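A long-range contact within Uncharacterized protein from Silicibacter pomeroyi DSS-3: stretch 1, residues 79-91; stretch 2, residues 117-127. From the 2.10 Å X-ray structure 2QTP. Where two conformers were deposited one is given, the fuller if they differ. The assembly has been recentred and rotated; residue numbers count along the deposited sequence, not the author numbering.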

# COMPACT_ATOMS: atom_id res chain seq x y z
N SER A 79 -0.67 -6.78 -12.50
CA SER A 79 0.08 -7.07 -11.26
C SER A 79 -0.62 -6.44 -10.09
O SER A 79 -1.31 -5.45 -10.27
CB SER A 79 1.46 -6.43 -11.29
OG SER A 79 2.36 -7.11 -12.13
N TYR A 80 -0.39 -6.99 -8.89
CA TYR A 80 -0.86 -6.42 -7.62
C TYR A 80 0.26 -6.52 -6.58
O TYR A 80 1.19 -7.31 -6.71
CB TYR A 80 -2.06 -7.18 -7.04
CG TYR A 80 -3.09 -7.63 -8.03
CD1 TYR A 80 -2.95 -8.85 -8.70
CD2 TYR A 80 -4.23 -6.85 -8.29
CE1 TYR A 80 -3.91 -9.29 -9.62
CE2 TYR A 80 -5.20 -7.28 -9.20
CZ TYR A 80 -5.04 -8.51 -9.87
OH TYR A 80 -5.98 -8.97 -10.79
N GLY A 81 0.15 -5.74 -5.52
CA GLY A 81 1.08 -5.83 -4.39
C GLY A 81 0.57 -4.98 -3.26
O GLY A 81 -0.30 -4.14 -3.46
N LYS A 82 1.10 -5.21 -2.06
CA LYS A 82 0.67 -4.46 -0.90
C LYS A 82 1.83 -4.34 0.11
O LYS A 82 2.72 -5.17 0.12
CB LYS A 82 -0.56 -5.12 -0.28
CG LYS A 82 -0.34 -6.51 0.25
CD LYS A 82 -1.66 -7.15 0.64
CE LYS A 82 -1.44 -8.45 1.37
NZ LYS A 82 -2.72 -9.18 1.62
N SER A 83 1.84 -3.28 0.91
CA SER A 83 2.87 -3.06 1.89
C SER A 83 2.30 -2.29 3.02
O SER A 83 1.27 -1.64 2.86
CB SER A 83 4.03 -2.20 1.32
OG SER A 83 4.79 -2.97 0.47
N ALA A 84 3.01 -2.27 4.14
CA ALA A 84 2.60 -1.44 5.28
C ALA A 84 3.87 -0.96 6.01
O ALA A 84 4.86 -1.67 6.12
CB ALA A 84 1.67 -2.20 6.23
N MSE A 85 3.83 0.27 6.46
CA MSE A 85 4.91 0.84 7.23
C MSE A 85 4.30 1.24 8.56
O MSE A 85 3.39 2.08 8.62
CB MSE A 85 5.52 2.07 6.55
CG MSE A 85 6.72 2.72 7.27
SE MSE A 85 7.34 4.35 6.38
CE MSE A 85 8.58 3.54 5.09
N VAL A 86 4.88 0.68 9.62
CA VAL A 86 4.45 0.96 10.98
C VAL A 86 5.23 2.15 11.53
O VAL A 86 6.44 2.29 11.30
CB VAL A 86 4.71 -0.27 11.90
CG1 VAL A 86 3.94 -0.14 13.22
CG2 VAL A 86 4.34 -1.54 11.18
N GLY A 87 4.53 3.04 12.23
CA GLY A 87 5.24 4.12 12.92
C GLY A 87 6.05 3.60 14.10
O GLY A 87 5.85 2.47 14.60
N GLU A 88 6.90 4.48 14.61
CA GLU A 88 7.91 4.12 15.61
C GLU A 88 7.39 3.50 16.95
O GLU A 88 8.07 2.66 17.56
CB GLU A 88 8.85 5.36 15.87
CG GLU A 88 9.53 5.97 14.58
CD GLU A 88 10.46 7.25 14.82
N ASN A 89 6.19 3.87 17.40
CA ASN A 89 5.64 3.31 18.67
C ASN A 89 4.86 2.00 18.48
O ASN A 89 4.33 1.42 19.44
CB ASN A 89 4.82 4.35 19.42
CG ASN A 89 5.67 5.48 19.95
OD1 ASN A 89 6.88 5.36 20.09
ND2 ASN A 89 5.04 6.59 20.25
N GLY A 90 4.83 1.50 17.24
CA GLY A 90 4.25 0.22 16.93
C GLY A 90 5.31 -0.88 16.86
O GLY A 90 6.44 -0.71 17.30
N GLU A 91 4.90 -2.04 16.33
CA GLU A 91 5.73 -3.21 16.17
C GLU A 91 5.56 -3.70 14.76
O GLU A 91 4.50 -3.51 14.16
CB GLU A 91 5.29 -4.36 17.10
CG GLU A 91 5.11 -4.02 18.58
CD GLU A 91 6.38 -3.52 19.25
OE1 GLU A 91 7.49 -3.91 18.80
OE2 GLU A 91 6.28 -2.72 20.22
N LEU A 117 0.77 -15.84 -5.72
CA LEU A 117 0.31 -15.05 -4.57
C LEU A 117 0.79 -13.61 -4.71
O LEU A 117 1.77 -13.32 -5.41
CB LEU A 117 0.80 -15.66 -3.24
N VAL A 118 0.07 -12.70 -4.05
CA VAL A 118 0.37 -11.26 -4.08
C VAL A 118 1.58 -10.91 -3.18
O VAL A 118 1.59 -11.24 -2.00
CB VAL A 118 -0.89 -10.45 -3.66
CG1 VAL A 118 -0.58 -8.98 -3.38
CG2 VAL A 118 -1.96 -10.59 -4.73
N PRO A 119 2.62 -10.26 -3.74
CA PRO A 119 3.74 -9.94 -2.85
C PRO A 119 3.39 -8.87 -1.82
O PRO A 119 2.53 -8.02 -2.07
CB PRO A 119 4.82 -9.46 -3.81
CG PRO A 119 4.10 -8.97 -5.01
CD PRO A 119 2.85 -9.80 -5.12
N SER A 120 3.99 -8.95 -0.64
CA SER A 120 3.81 -7.91 0.37
C SER A 120 5.13 -7.59 1.06
O SER A 120 6.03 -8.42 1.05
CB SER A 120 2.77 -8.35 1.39
OG SER A 120 3.24 -9.45 2.11
N SER A 121 5.29 -6.39 1.61
CA SER A 121 6.48 -6.09 2.41
C SER A 121 6.03 -5.29 3.62
O SER A 121 5.04 -4.59 3.56
CB SER A 121 7.55 -5.32 1.62
OG SER A 121 7.16 -3.97 1.41
N LYS A 122 6.76 -5.41 4.71
CA LYS A 122 6.43 -4.69 5.93
C LYS A 122 7.71 -4.02 6.40
O LYS A 122 8.79 -4.59 6.28
CB LYS A 122 5.89 -5.63 7.01
CG LYS A 122 6.73 -6.83 7.23
CD LYS A 122 6.05 -7.87 8.13
CE LYS A 122 7.06 -8.98 8.41
NZ LYS A 122 6.46 -10.28 8.73
N LYS A 123 7.58 -2.80 6.91
CA LYS A 123 8.69 -2.00 7.41
C LYS A 123 8.27 -1.17 8.63
O LYS A 123 7.11 -0.88 8.80
CB LYS A 123 9.13 -1.01 6.31
CG LYS A 123 9.70 -1.64 5.02
CD LYS A 123 11.05 -2.36 5.19
CE LYS A 123 11.51 -3.11 3.90
N MSE A 124 9.24 -0.78 9.44
CA MSE A 124 9.06 0.25 10.46
C MSE A 124 9.60 1.56 9.83
O MSE A 124 10.58 1.53 9.15
CB MSE A 124 9.88 -0.10 11.69
CG MSE A 124 9.40 -1.41 12.33
SE MSE A 124 8.32 -0.99 13.84
CE MSE A 124 9.74 0.23 14.57
N GLY A 125 8.97 2.69 10.05
CA GLY A 125 9.50 3.94 9.52
C GLY A 125 9.04 5.13 10.30
O GLY A 125 8.44 5.01 11.36
N SER A 126 9.29 6.29 9.73
CA SER A 126 8.90 7.54 10.33
C SER A 126 8.35 8.47 9.23
O SER A 126 8.37 8.11 8.03
CB SER A 126 10.09 8.12 11.09
OG SER A 126 11.21 8.25 10.25
N PRO A 127 7.82 9.64 9.63
CA PRO A 127 7.18 10.50 8.63
C PRO A 127 8.06 10.84 7.44
O PRO A 127 9.19 11.24 7.62
CB PRO A 127 6.84 11.76 9.44
CG PRO A 127 6.63 11.24 10.84
CD PRO A 127 7.69 10.19 10.99
O HOH W 1 6.67 7.18 12.97

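This contact is a pairing of two parallel β-strands, held by a regular ladder of backbone hydrogen bonds and supplemented by a few side-chain contacts along its length. The strand axes approach to 4.6 Å and their directions differ by 13°; the residues pair in step, from Lys82 beside Ser120 to Val86 beside Met124.

In a parallel pair, alternate residues of one strand bond to residues flanking their partner on the other. Here the even-numbered residues of the first strand do this work. Lys82 N donates to Pro119 O (3.2 Å), and Lys82 O accepts from Ser121 N (3.2 Å). Ala84 repeats the pattern, its N reaching Ser121 O at 3.1 Å and its O receiving Lys123 N at 3.0 Å. The ladder tightens at Val86, whose N lies 2.8 Å from Lys123 O and whose O lies 2.9 Å from Gly125 N, both with N-H...acceptor angles of 165°. Proline has no amide hydrogen, but Pro119 needs none here, since it joins the ladder through its carbonyl. Several of these oxygens also receive a CA-H...O contact, the shortest being Ser120 CA to Lys82 O at 3.0 Å.

The side chains alternate between the two faces of the sheet. On one face Ser83 and Ser121 stand side by side, and their OG atoms share a 2.7 Å hydrogen bond in which either could be the donor; serine suits both positions because its short side chain places a hydroxyl close to the backbone. Further along that face, Met85 extends with chi1 and chi2 both t; its CG lies 3.6 Å from Gly125 N. Glycine fits there: a CB on Gly125 would lie only 2.4 Å from Met85 SE, a clash.

On the opposite face, the aliphatic part of Lys82 lies beside Ser120, Lys82 CG 3.8 Å from Ser120 CB. The long side chain of Met124 leaves on this face, but its end comes nearer the first stretch, with SE 4.2 Å from Val86 CB and 3.9 Å from Gly90 O. Before the ladder begins, Val118 adds an apolar contact, its CG2 4.1 Å from Tyr80 CB.

Beyond the strands, the first stretch makes a type I turn from Gly87 to Gly90, closed by a 3.0 Å hydrogen bond from Gly90 N to Gly87 O. One water extends the pairing here, accepting from Glu88 N and donating to Gly125 O, each at 3.2 Å.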